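Local coordinates for phosphonomutase (PDB 4MG4), which belongs to a phosphomutase family of TIM-barrel enzymes, with a closed parallel eight-stranded barrel in each of the two chains of its assembly, at residues Arg132-Ala138 / Ala182-Tyr187; Thr161-Phe165 / Val197-Arg201; Leu78-Val82 / Arg113-Ile117; Ala16-His22 / Val153-Ile157; Leu30-Trp34 / Pro245-Ala249. All blocks are in the same frame, centred on the assembly; numbering follows the deposited sequence.

Contact 1: Arg132-Ala138 / Ala182-Tyr187; sequences RDVDEAA and ARARAY
Arg132 O is gripped by both terminal nitrogens of Arg183: NH1 stands 2.8 Å from Arg132 O, and NH2 lies 3.0 Å from the same oxygen. The acceptor sits close to the guanidinium plane, so the fork closes end-on. Neither bond is straight, with N-H...O angles of 150° and 138°, as expected when two donors share one partner. Arg183 NH1 has a second use, a bond of 2.9 Å to Tyr187 OH, one turn further along its own helix, which helps to fix the guanidinium's rotation. Tyr187 OH is bonded in turn to Asp123. Arginine suits this place because its chain, extended from CG to NE, can reach the start of the other helix, although the axes of segments 134-138 and 182-187 stay 9.4 Å apart.

Small apolar side chains and the Tyr187 ring fill the rest. Val134 points CG2 at Ala186 CB, a tight approach of 3.5 Å, while Val134 CB lies over one face of the guanidinium. Ala137 is short enough to let the tyrosine in, its CB 3.7 Å from Tyr187 CE1. Asp133 is the N-cap of helix 134-150, OD2 accepting from the backbone N of Asp135 and of Glu136.

These two segments cross at -36°; their helices, 134-150 and 174-190, belong to the barrel's outer layer and flank strand 156-160 in sequence; Arg183 also packs on Thr161 and Val163 in the loop beyond that strand.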
# COMPACT_ATOMS: atom_id res chain seq x y z
N ARG A 132 -29.91 8.66 -3.83
CA ARG A 132 -30.97 7.89 -4.48
C ARG A 132 -32.32 8.00 -3.71
O ARG A 132 -32.34 8.15 -2.45
CB ARG A 132 -30.59 6.41 -4.58
CG ARG A 132 -29.34 6.11 -5.33
CD ARG A 132 -29.01 4.64 -5.37
NE ARG A 132 -27.68 4.51 -5.87
CZ ARG A 132 -27.36 4.23 -7.14
NH1 ARG A 132 -28.28 3.98 -8.03
NH2 ARG A 132 -26.12 4.21 -7.48
N ASP A 133 -33.44 7.97 -4.44
CA ASP A 133 -34.76 7.79 -3.84
C ASP A 133 -34.68 6.62 -2.84
O ASP A 133 -34.01 5.61 -3.11
CB ASP A 133 -35.77 7.42 -4.90
CG ASP A 133 -37.12 7.07 -4.32
OD1 ASP A 133 -37.92 7.99 -4.13
OD2 ASP A 133 -37.39 5.87 -4.08
N VAL A 134 -35.36 6.80 -1.71
CA VAL A 134 -35.37 5.81 -0.61
C VAL A 134 -35.66 4.40 -1.12
O VAL A 134 -34.97 3.43 -0.75
CB VAL A 134 -36.33 6.20 0.53
CG1 VAL A 134 -37.75 6.40 0.06
CG2 VAL A 134 -36.29 5.18 1.64
N ASP A 135 -36.67 4.25 -1.97
CA ASP A 135 -37.02 2.91 -2.42
C ASP A 135 -36.10 2.36 -3.50
O ASP A 135 -35.91 1.13 -3.60
CB ASP A 135 -38.51 2.83 -2.77
CG ASP A 135 -39.38 3.06 -1.52
OD1 ASP A 135 -39.11 2.35 -0.53
OD2 ASP A 135 -40.24 3.99 -1.50
N GLU A 136 -35.46 3.23 -4.28
CA GLU A 136 -34.42 2.79 -5.23
C GLU A 136 -33.22 2.26 -4.45
O GLU A 136 -32.69 1.20 -4.74
CB GLU A 136 -34.00 3.93 -6.14
CG GLU A 136 -33.31 3.43 -7.40
CD GLU A 136 -32.42 4.44 -8.09
OE1 GLU A 136 -33.00 5.44 -8.58
OE2 GLU A 136 -31.16 4.21 -8.10
N ALA A 137 -32.85 2.98 -3.41
CA ALA A 137 -31.74 2.58 -2.53
C ALA A 137 -32.07 1.26 -1.82
O ALA A 137 -31.27 0.38 -1.72
CB ALA A 137 -31.42 3.66 -1.51
N ALA A 138 -33.29 1.15 -1.33
CA ALA A 138 -33.74 -0.07 -0.66
C ALA A 138 -33.78 -1.26 -1.58
O ALA A 138 -33.45 -2.35 -1.17
CB ALA A 138 -35.10 0.13 0.00
N ALA A 182 -36.14 7.52 8.45
CA ALA A 182 -37.05 6.98 7.43
C ALA A 182 -36.27 6.08 6.46
O ALA A 182 -36.74 5.02 6.08
CB ALA A 182 -37.75 8.08 6.67
N ARG A 183 -35.06 6.51 6.08
CA ARG A 183 -34.20 5.65 5.26
C ARG A 183 -33.82 4.38 6.01
O ARG A 183 -33.89 3.28 5.44
CB ARG A 183 -32.99 6.40 4.75
CG ARG A 183 -33.35 7.30 3.61
CD ARG A 183 -32.16 8.12 3.12
NE ARG A 183 -32.60 9.06 2.07
CZ ARG A 183 -32.66 8.79 0.76
NH1 ARG A 183 -32.29 7.64 0.26
NH2 ARG A 183 -33.08 9.75 -0.08
N ALA A 184 -33.45 4.52 7.28
CA ALA A 184 -33.06 3.37 8.09
C ALA A 184 -34.17 2.33 8.18
O ALA A 184 -33.93 1.12 8.03
CB ALA A 184 -32.66 3.83 9.47
N ARG A 185 -35.40 2.78 8.36
CA ARG A 185 -36.53 1.84 8.39
C ARG A 185 -36.73 1.12 7.05
O ARG A 185 -36.99 -0.10 7.03
CB ARG A 185 -37.81 2.54 8.85
CG ARG A 185 -37.81 2.98 10.30
CD ARG A 185 -39.17 3.49 10.77
NE ARG A 185 -39.59 4.69 10.09
CZ ARG A 185 -39.28 5.93 10.44
NH1 ARG A 185 -38.57 6.19 11.53
NH2 ARG A 185 -39.74 6.95 9.72
N ALA A 186 -36.63 1.84 5.96
CA ALA A 186 -36.76 1.23 4.64
C ALA A 186 -35.62 0.24 4.39
O ALA A 186 -35.83 -0.84 3.85
CB ALA A 186 -36.78 2.29 3.54
N TYR A 187 -34.41 0.65 4.75
CA TYR A 187 -33.25 -0.21 4.53
C TYR A 187 -33.27 -1.47 5.40
O TYR A 187 -32.95 -2.55 4.91
CB TYR A 187 -31.93 0.58 4.75
CG TYR A 187 -31.76 1.77 3.85
CD1 TYR A 187 -32.60 2.04 2.80
CD2 TYR A 187 -30.70 2.65 4.06
CE1 TYR A 187 -32.43 3.19 2.00
CE2 TYR A 187 -30.52 3.76 3.28
CZ TYR A 187 -31.38 4.05 2.23
OH TYR A 187 -31.20 5.20 1.46

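Contact 2: Thr161-Phe165 / Val197-Arg201; sequences TDVFF and VPGLR
Thr161 and Val197 start the two loops side by side, their CA atoms 5.6 Å apart, and by Phe165 and Gly199 the CA atoms have closed to 4.2 Å. Residues 197-200 form a type II beta turn whose third residue, Gly199, has a positive phi; with no side chain it also lets the backbone of Phe165 come this near. A water joins the two backbones: it donates to Thr161 O and to Pro198 O, each 2.7 Å away, and accepts from Phe164 N at 2.9 Å.

These loops follow strands 156-160 and 194-196, neighbours in the TIM barrel, and so lie at its C-terminal rim, the end where active sites of this fold are found. Phe164 swings its ring to the 197-201 loop, where Leu200 CD1 sits over the centre of one face, 3.8 Å from the ring centroid and 12° off the normal, a CH-pi contact. Val197 divides its branches: CG1 touches Phe164 CD2 at 3.6 Å, and CG2 runs alongside Thr161 CG2. Thr161 uses its other branch for polarity, OG1 bonding to Asp123. Phe165 crosses Pro198 at about a right angle, with CD1 3.9 Å from Pro198 CB, and Arg160 makes a cation-pi contact with the Phe165 ring.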
# COMPACT_ATOMS: atom_id res chain seq x y z
N THR A 161 -25.96 5.62 4.70
CA THR A 161 -26.80 6.71 4.19
C THR A 161 -26.01 8.00 4.23
O THR A 161 -25.31 8.28 5.22
CB THR A 161 -28.16 6.88 4.90
OG1 THR A 161 -28.89 7.90 4.22
CG2 THR A 161 -28.07 7.21 6.36
N ASP A 162 -26.08 8.76 3.14
CA ASP A 162 -25.35 10.02 3.05
C ASP A 162 -26.14 11.26 3.43
O ASP A 162 -25.68 12.37 3.15
CB ASP A 162 -24.74 10.13 1.68
CG ASP A 162 -23.53 9.25 1.50
OD1 ASP A 162 -22.89 8.80 2.48
OD2 ASP A 162 -23.17 9.00 0.34
N VAL A 163 -27.28 11.12 4.10
CA VAL A 163 -28.11 12.28 4.47
C VAL A 163 -27.29 13.34 5.16
O VAL A 163 -27.40 14.54 4.82
CB VAL A 163 -29.32 11.87 5.35
CG1 VAL A 163 -30.07 13.10 5.91
CG2 VAL A 163 -30.27 11.04 4.53
N PHE A 164 -26.53 12.94 6.18
CA PHE A 164 -25.77 13.94 6.96
C PHE A 164 -24.47 14.27 6.26
O PHE A 164 -24.00 15.40 6.33
CB PHE A 164 -25.51 13.44 8.41
CG PHE A 164 -26.66 13.64 9.34
CD1 PHE A 164 -26.91 14.84 9.95
CD2 PHE A 164 -27.50 12.63 9.60
CE1 PHE A 164 -27.99 14.99 10.80
CE2 PHE A 164 -28.57 12.74 10.49
CZ PHE A 164 -28.81 13.95 11.08
N PHE A 165 -23.90 13.29 5.57
CA PHE A 165 -22.58 13.36 4.98
C PHE A 165 -22.55 14.47 3.91
O PHE A 165 -21.56 15.23 3.81
CB PHE A 165 -22.23 12.01 4.32
CG PHE A 165 -20.84 11.98 3.72
CD1 PHE A 165 -19.76 11.98 4.58
CD2 PHE A 165 -20.64 11.96 2.35
CE1 PHE A 165 -18.47 11.99 4.07
CE2 PHE A 165 -19.35 11.97 1.84
CZ PHE A 165 -18.28 11.98 2.71
N VAL A 197 -24.02 6.16 9.36
CA VAL A 197 -24.38 7.56 9.16
C VAL A 197 -23.11 8.44 9.30
O VAL A 197 -22.91 9.07 10.34
CB VAL A 197 -25.49 8.02 10.14
CG1 VAL A 197 -25.97 9.42 9.75
CG2 VAL A 197 -26.64 7.04 10.09
N PRO A 198 -22.27 8.48 8.27
CA PRO A 198 -21.12 9.37 8.32
C PRO A 198 -21.50 10.81 8.30
O PRO A 198 -22.61 11.17 7.85
CB PRO A 198 -20.33 8.98 7.06
CG PRO A 198 -21.31 8.40 6.12
CD PRO A 198 -22.26 7.67 7.03
N GLY A 199 -20.62 11.64 8.81
CA GLY A 199 -20.88 13.06 8.83
C GLY A 199 -21.68 13.54 9.99
O GLY A 199 -21.90 14.74 10.13
N LEU A 200 -22.06 12.64 10.88
CA LEU A 200 -22.84 12.95 12.04
C LEU A 200 -21.94 12.93 13.29
O LEU A 200 -21.35 11.92 13.60
CB LEU A 200 -23.96 11.93 12.18
CG LEU A 200 -24.87 12.15 13.37
CD1 LEU A 200 -25.53 13.54 13.30
CD2 LEU A 200 -25.84 11.02 13.51
N ARG A 201 -21.85 14.08 13.97
CA ARG A 201 -21.02 14.31 15.17
C ARG A 201 -21.80 14.83 16.40
O ARG A 201 -21.27 14.83 17.47
CB ARG A 201 -19.87 15.30 14.80
O HOH W 1 -24.85 10.58 6.56

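Contact 3: Leu78-Val82 / Arg113-Ile117; sequences LERIV and RAGAI
Leu78, Glu79 and Val82 rest on Ala114, Gly115 and Ala116 in a mainly apolar contact, in which one side of helix 71-84 packs on the turn that ends helix 101-113 and leads into strand 118-122.

Ala114 CB is the centre of the contact; it points at the helix and lies against two side chains of successive residues: Leu78 CD2 is 3.6 Å from Ala114 CB, and Glu79 CG is 3.7 Å from it. Alanine serves well here, since the CA atoms of Glu79 and Ala114 are already only 5.2 Å apart. With chi1 at 178°, the chain of Leu78 stretches away from its own amide, which carries CD2 across to a second methyl, Ala116 CB, at 4.0 Å. Glu79 contributes its aliphatic part, and the extended chain runs past Ala114, so that OE2 ends beside its CA.

Gly115 makes this turn possible. It has a positive phi and ends the helix in a Schellman motif, two bonds running back into the last turn. In the TIM barrel such turns return the chain from an outer helix to the N-terminal end of the next strand, and here Ile117 makes backbone bonds to Val89 on one neighbouring strand and to Phe156 on the other.

Val82 spreads both methyls over the turn's backbone. Val82 CG2 is 3.7 Å from Ala114 O, and Val82 CG1 lies 3.9 Å from Gly115 O. The lack of a side chain on Gly115 gives this branched residue room. Val89 of strand 89-92 touches both Leu78 and Val82.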
# COMPACT_ATOMS: atom_id res chain seq x y z
N LEU A 78 -9.21 -7.22 -2.33
CA LEU A 78 -9.97 -7.90 -1.29
C LEU A 78 -9.50 -9.31 -1.03
O LEU A 78 -9.32 -9.69 0.10
CB LEU A 78 -11.46 -7.90 -1.63
CG LEU A 78 -12.39 -8.61 -0.66
CD1 LEU A 78 -12.27 -7.98 0.72
CD2 LEU A 78 -13.84 -8.56 -1.14
N GLU A 79 -9.31 -10.12 -2.06
CA GLU A 79 -8.84 -11.50 -1.86
C GLU A 79 -7.50 -11.52 -1.16
O GLU A 79 -7.29 -12.37 -0.31
CB GLU A 79 -8.78 -12.28 -3.20
CG GLU A 79 -10.12 -12.49 -3.84
CD GLU A 79 -10.06 -13.28 -5.16
OE1 GLU A 79 -8.95 -13.61 -5.68
OE2 GLU A 79 -11.13 -13.46 -5.72
N ARG A 80 -6.58 -10.64 -1.56
CA ARG A 80 -5.24 -10.63 -0.91
C ARG A 80 -5.35 -10.26 0.55
O ARG A 80 -4.65 -10.82 1.41
CB ARG A 80 -4.27 -9.70 -1.62
CG ARG A 80 -3.90 -10.17 -3.00
CD ARG A 80 -2.81 -9.27 -3.58
NE ARG A 80 -2.64 -9.58 -5.01
CZ ARG A 80 -2.09 -10.71 -5.44
NH1 ARG A 80 -1.67 -11.64 -4.58
NH2 ARG A 80 -1.97 -10.93 -6.75
N ILE A 81 -6.25 -9.32 0.86
CA ILE A 81 -6.53 -8.93 2.23
C ILE A 81 -7.13 -10.08 3.02
O ILE A 81 -6.66 -10.39 4.14
CB ILE A 81 -7.43 -7.68 2.31
CG1 ILE A 81 -6.65 -6.44 1.85
CG2 ILE A 81 -8.00 -7.48 3.71
CD1 ILE A 81 -7.46 -5.20 1.54
N VAL A 82 -8.11 -10.75 2.45
CA VAL A 82 -8.78 -11.84 3.11
C VAL A 82 -7.82 -12.96 3.45
O VAL A 82 -7.85 -13.49 4.54
CB VAL A 82 -9.98 -12.36 2.28
CG1 VAL A 82 -10.46 -13.73 2.79
CG2 VAL A 82 -11.11 -11.35 2.32
N ARG A 113 -17.66 -14.50 -2.82
CA ARG A 113 -16.70 -15.39 -3.50
C ARG A 113 -15.25 -15.01 -3.17
O ARG A 113 -14.39 -15.92 -3.00
CB ARG A 113 -16.95 -15.41 -5.01
CG ARG A 113 -18.28 -16.03 -5.29
CD ARG A 113 -18.72 -15.75 -6.70
NE ARG A 113 -20.08 -16.21 -6.93
CZ ARG A 113 -21.02 -15.59 -7.61
NH1 ARG A 113 -20.82 -14.45 -8.27
NH2 ARG A 113 -22.22 -16.17 -7.66
N ALA A 114 -14.98 -13.71 -3.01
CA ALA A 114 -13.68 -13.17 -2.62
C ALA A 114 -13.34 -13.36 -1.12
O ALA A 114 -12.20 -13.22 -0.73
CB ALA A 114 -13.61 -11.69 -3.00
N GLY A 115 -14.33 -13.74 -0.32
CA GLY A 115 -14.18 -14.14 1.06
C GLY A 115 -14.56 -13.09 2.09
O GLY A 115 -14.29 -13.28 3.30
N ALA A 116 -15.15 -11.98 1.62
CA ALA A 116 -15.73 -11.00 2.57
C ALA A 116 -16.93 -11.58 3.28
O ALA A 116 -17.69 -12.36 2.68
CB ALA A 116 -16.13 -9.71 1.90
N ILE A 117 -17.18 -11.13 4.53
CA ILE A 117 -18.36 -11.55 5.30
C ILE A 117 -19.32 -10.40 5.61
O ILE A 117 -20.26 -10.54 6.38
CB ILE A 117 -17.94 -12.34 6.57
CG1 ILE A 117 -16.92 -11.60 7.42
CG2 ILE A 117 -17.34 -13.66 6.11
CD1 ILE A 117 -17.33 -10.24 7.92

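Contact 4: Ala16-His22 / Val153-Ile157; sequences AIFRSLH and VDYFI
Phe156 receives two aromatic partners on the same face, in different manners. His22 lies nearly flat over it as an offset stack, the planes 16° apart and the centroids 3.8 Å apart, with His22 CD2 only 3.3 Å from Phe156 CZ. Phe18 stands upright to the same ring, its plane at 90°, turning an edge toward the face in an offset edge-to-face pair with centroids 5.7 Å apart. His22 CE1 also lies over a face of Phe18, so the three rings close into a cluster. His22 is held at both nitrogens: its ND1 donates to Phe18 O at 2.9 Å, and its NE2 is bonded to Arg238. Histidine suits the place by combining a flat face with two polar edge atoms.

Helix 11-20 and the residues just after it lie over the N-terminal end of the TIM barrel, where strand 156-160 begins; Phe18 also touches Ala49 and Pro88, just ahead of other strands.

Arg19 reaches past the cluster to the other side of the Phe156 plane. A bend at its third torsion (chi3 -62°) brings the guanidinium side-on to Asp154, where Arg19 NE is 2.9 Å from Asp154 OD1 and Arg19 NH2 is 3.0 Å from that same oxygen. NE uses the syn lone pair, and NH2 meets OD1 nearly along its C-O bond. Phe156 CD2 lies over one guanidinium face. The remaining nitrogen, NH1, forms a salt bridge with Asp193, so one arginine joins two carboxylates, one just before strand 156-160 and the other just before strand 194-196.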
# COMPACT_ATOMS: atom_id res chain seq x y z
N ALA A 16 -20.50 -14.89 11.62
CA ALA A 16 -21.17 -14.89 12.93
C ALA A 16 -20.39 -14.05 13.96
O ALA A 16 -21.01 -13.29 14.73
CB ALA A 16 -21.38 -16.33 13.45
N ILE A 17 -19.06 -14.19 13.97
CA ILE A 17 -18.20 -13.43 14.88
C ILE A 17 -18.40 -11.93 14.58
O ILE A 17 -18.66 -11.14 15.46
CB ILE A 17 -16.72 -13.83 14.74
CG1 ILE A 17 -16.50 -15.25 15.26
CG2 ILE A 17 -15.80 -12.83 15.43
CD1 ILE A 17 -15.12 -15.86 14.97
N PHE A 18 -18.27 -11.56 13.32
CA PHE A 18 -18.44 -10.15 12.92
C PHE A 18 -19.80 -9.57 13.35
O PHE A 18 -19.88 -8.52 13.97
CB PHE A 18 -18.24 -10.01 11.41
CG PHE A 18 -18.20 -8.59 10.91
CD1 PHE A 18 -17.10 -7.76 11.19
CD2 PHE A 18 -19.23 -8.07 10.19
CE1 PHE A 18 -17.05 -6.48 10.69
CE2 PHE A 18 -19.18 -6.78 9.67
CZ PHE A 18 -18.08 -5.97 9.94
N ARG A 19 -20.87 -10.30 13.08
CA ARG A 19 -22.21 -9.86 13.50
C ARG A 19 -22.30 -9.64 15.01
O ARG A 19 -22.85 -8.63 15.49
CB ARG A 19 -23.22 -10.93 13.04
CG ARG A 19 -24.66 -10.52 13.30
CD ARG A 19 -25.65 -11.58 12.85
NE ARG A 19 -25.52 -11.77 11.42
CZ ARG A 19 -26.04 -10.98 10.49
NH1 ARG A 19 -26.76 -9.93 10.78
NH2 ARG A 19 -25.80 -11.24 9.19
N SER A 20 -21.75 -10.60 15.78
CA SER A 20 -21.78 -10.57 17.25
C SER A 20 -21.05 -9.39 17.88
O SER A 20 -21.30 -9.00 19.03
CB SER A 20 -21.27 -11.89 17.82
OG SER A 20 -19.84 -11.93 17.87
N LEU A 21 -20.13 -8.81 17.13
CA LEU A 21 -19.36 -7.67 17.62
C LEU A 21 -20.09 -6.34 17.53
O LEU A 21 -19.60 -5.33 18.08
CB LEU A 21 -18.00 -7.60 16.87
CG LEU A 21 -17.00 -8.73 17.22
CD1 LEU A 21 -15.90 -8.73 16.19
CD2 LEU A 21 -16.52 -8.51 18.66
N HIS A 22 -21.22 -6.32 16.85
CA HIS A 22 -22.04 -5.11 16.80
C HIS A 22 -22.91 -5.04 18.02
O HIS A 22 -23.97 -5.64 18.07
CB HIS A 22 -22.91 -5.11 15.53
CG HIS A 22 -22.12 -5.00 14.26
ND1 HIS A 22 -21.39 -6.05 13.74
CD2 HIS A 22 -22.01 -3.99 13.35
CE1 HIS A 22 -20.80 -5.66 12.63
NE2 HIS A 22 -21.18 -4.43 12.34
N VAL A 153 -24.75 -17.72 3.21
CA VAL A 153 -23.73 -17.22 4.11
C VAL A 153 -24.30 -16.22 5.13
O VAL A 153 -25.28 -15.53 4.85
CB VAL A 153 -22.57 -16.54 3.36
CG1 VAL A 153 -21.75 -17.56 2.57
CG2 VAL A 153 -23.04 -15.42 2.47
N ASP A 154 -23.62 -16.14 6.27
CA ASP A 154 -23.91 -15.15 7.36
C ASP A 154 -23.11 -13.90 6.98
O ASP A 154 -21.87 -13.86 7.09
CB ASP A 154 -23.46 -15.73 8.68
CG ASP A 154 -23.94 -14.97 9.88
OD1 ASP A 154 -24.36 -13.82 9.74
OD2 ASP A 154 -23.87 -15.57 11.00
N TYR A 155 -23.82 -12.90 6.46
CA TYR A 155 -23.19 -11.76 5.78
C TYR A 155 -23.86 -10.47 6.22
O TYR A 155 -25.09 -10.37 6.22
CB TYR A 155 -23.37 -11.90 4.28
CG TYR A 155 -22.68 -10.87 3.39
CD1 TYR A 155 -21.39 -11.07 2.92
CD2 TYR A 155 -23.32 -9.71 3.01
CE1 TYR A 155 -20.79 -10.13 2.06
CE2 TYR A 155 -22.74 -8.81 2.12
CZ TYR A 155 -21.46 -9.01 1.66
OH TYR A 155 -20.84 -8.13 0.79
N PHE A 156 -23.04 -9.52 6.63
CA PHE A 156 -23.52 -8.29 7.27
C PHE A 156 -23.54 -7.14 6.25
O PHE A 156 -22.48 -6.61 5.81
CB PHE A 156 -22.65 -7.99 8.48
CG PHE A 156 -23.21 -6.97 9.42
CD1 PHE A 156 -23.17 -5.60 9.09
CD2 PHE A 156 -23.74 -7.34 10.62
CE1 PHE A 156 -23.69 -4.64 9.96
CE2 PHE A 156 -24.27 -6.37 11.48
CZ PHE A 156 -24.26 -5.04 11.14
N ILE A 157 -24.75 -6.69 5.92
CA ILE A 157 -24.94 -5.53 5.03
C ILE A 157 -25.09 -4.29 5.88
O ILE A 157 -26.09 -4.11 6.56
CB ILE A 157 -26.17 -5.70 4.08
CG1 ILE A 157 -25.93 -6.94 3.18
CG2 ILE A 157 -26.36 -4.47 3.22
CD1 ILE A 157 -27.17 -7.32 2.36

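Contact 5: Leu30-Trp34 / Pro245-Ala249; sequences LFNVW and PYLQA
Phe31, just before the weakly bonded strand at about 32-33, and Pro245, in the first turn of helix 244-259, have their CA atoms 6.6 Å apart. A water links the two backbones, donating to Asn32 O at 2.8 Å and accepting from Tyr246 N at 3.0 Å; an N-H of the first helical turn has no carbonyl of its own helix to use, and the water serves it.

Trp34 is the broad surface of the contact. Its CG is folded between the backbone N and the carbonyl carbon (chi1 59°), and the indole presents one face to Tyr246. The phenol ring meets it edge-on, T-shaped at 88°, with Tyr246 CD1 3.5 Å from Trp34 CE2. Tyr246 CB sits over the six-membered ring of Trp34, 4.1 Å from its centroid, in a CH-pi contact.

Strand 28-33 opens the TIM barrel and helix 244-259 follows its last strand, so this packing lies at the seam where the first and eighth strands close the cylinder. Proline suits the start of a helix, where no amide hydrogen is needed; Pro245 CG is 4.0 Å from Phe31 CB and sits at the edge of the Phe31 ring. One turn on, the small Ala249 lets the indole rim approach, its CB 4.4 Å from Trp34 CH2. The second subunit packs here too: its Leu253 touches Pro245, its Gly37 Tyr246 and its Gly260 Phe31.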
# COMPACT_ATOMS: atom_id res chain seq x y z
N LEU A 30 -13.28 -0.29 13.92
CA LEU A 30 -12.65 -0.81 12.68
C LEU A 30 -11.71 0.20 12.13
O LEU A 30 -12.02 1.38 12.09
CB LEU A 30 -13.68 -1.12 11.56
CG LEU A 30 -14.60 -2.30 11.88
CD1 LEU A 30 -15.68 -2.46 10.81
CD2 LEU A 30 -13.80 -3.58 12.09
N PHE A 31 -10.57 -0.28 11.62
CA PHE A 31 -9.58 0.53 10.91
C PHE A 31 -9.51 -0.05 9.50
O PHE A 31 -9.55 -1.31 9.31
CB PHE A 31 -8.21 0.46 11.61
CG PHE A 31 -8.29 0.89 13.01
CD1 PHE A 31 -8.26 2.21 13.31
CD2 PHE A 31 -8.59 -0.04 14.01
CE1 PHE A 31 -8.38 2.64 14.61
CE2 PHE A 31 -8.72 0.38 15.31
CZ PHE A 31 -8.65 1.72 15.60
N ASN A 32 -9.57 0.86 8.52
CA ASN A 32 -9.62 0.45 7.14
C ASN A 32 -8.20 0.13 6.65
O ASN A 32 -7.30 0.96 6.82
CB ASN A 32 -10.20 1.54 6.25
CG ASN A 32 -11.66 1.75 6.47
OD1 ASN A 32 -12.35 0.86 7.01
ND2 ASN A 32 -12.16 2.92 6.08
N VAL A 33 -8.03 -1.06 6.11
CA VAL A 33 -6.78 -1.53 5.51
C VAL A 33 -6.97 -1.52 3.99
O VAL A 33 -8.08 -1.44 3.48
CB VAL A 33 -6.30 -2.88 6.06
CG1 VAL A 33 -6.05 -2.78 7.56
CG2 VAL A 33 -7.33 -3.99 5.76
N TRP A 34 -5.86 -1.57 3.28
CA TRP A 34 -5.84 -1.35 1.84
C TRP A 34 -4.96 -2.33 1.06
O TRP A 34 -4.89 -2.25 -0.16
CB TRP A 34 -5.42 0.10 1.54
CG TRP A 34 -4.09 0.40 2.10
CD1 TRP A 34 -2.87 0.27 1.47
CD2 TRP A 34 -3.81 0.91 3.40
NE1 TRP A 34 -1.86 0.66 2.30
CE2 TRP A 34 -2.40 1.08 3.49
CE3 TRP A 34 -4.59 1.26 4.49
CZ2 TRP A 34 -1.80 1.53 4.65
CZ3 TRP A 34 -3.98 1.68 5.64
CH2 TRP A 34 -2.60 1.87 5.69
N PRO A 245 -6.30 5.93 8.99
CA PRO A 245 -5.13 5.11 9.14
C PRO A 245 -4.14 5.27 7.96
O PRO A 245 -2.92 5.48 8.17
CB PRO A 245 -5.70 3.69 9.21
CG PRO A 245 -7.08 3.87 9.79
CD PRO A 245 -7.56 5.15 9.17
N TYR A 246 -4.68 5.18 6.75
CA TYR A 246 -3.83 5.33 5.56
C TYR A 246 -3.11 6.67 5.53
O TYR A 246 -1.87 6.73 5.27
CB TYR A 246 -4.68 5.18 4.31
CG TYR A 246 -3.93 5.37 3.00
CD1 TYR A 246 -3.18 4.34 2.44
CD2 TYR A 246 -3.99 6.59 2.33
CE1 TYR A 246 -2.48 4.53 1.25
CE2 TYR A 246 -3.28 6.78 1.17
CZ TYR A 246 -2.54 5.73 0.62
OH TYR A 246 -1.86 5.92 -0.60
N LEU A 247 -3.87 7.73 5.82
CA LEU A 247 -3.33 9.10 5.86
C LEU A 247 -2.28 9.31 6.91
O LEU A 247 -1.28 10.03 6.63
CB LEU A 247 -4.44 10.13 5.97
CG LEU A 247 -5.38 10.15 4.77
CD1 LEU A 247 -6.53 11.11 5.02
CD2 LEU A 247 -4.64 10.50 3.48
N GLN A 248 -2.44 8.70 8.07
CA GLN A 248 -1.37 8.77 9.08
C GLN A 248 -0.09 8.05 8.64
O GLN A 248 1.04 8.57 8.84
CB GLN A 248 -1.86 8.20 10.42
CG GLN A 248 -2.96 9.08 11.01
CD GLN A 248 -2.43 10.45 11.34
OE1 GLN A 248 -2.86 11.46 10.77
NE2 GLN A 248 -1.46 10.51 12.23
N ALA A 249 -0.25 6.85 8.10
CA ALA A 249 0.90 6.08 7.56
C ALA A 249 1.64 6.91 6.49
O ALA A 249 2.90 6.96 6.48
CB ALA A 249 0.44 4.75 6.99
O HOH W 2 -7.16 3.68 6.04

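In the fold
From the N terminus, contact 4 opens first with helix 11-20 and contact 5 next on strand 28-33. Contact 3 opens and closes within both their loops, joining helix 71-84 to the turn before strand 118-122. Contact 1, which ties two outer helices, opens at 132-138; contact 4 then closes at 153-157, so the two cross. Contact 2, which ties two loops at the C-terminal rim, starts at 161-165, before contact 1 closes at 182-187, and closes at 197-201: these two cross as well, and touch through Arg183 and Thr161. Contact 5 closes last, near the C terminus, crossing contact 4 and enclosing contacts 1, 2 and 3. Contacts 3 and 4 meet at Ile117 and Phe156.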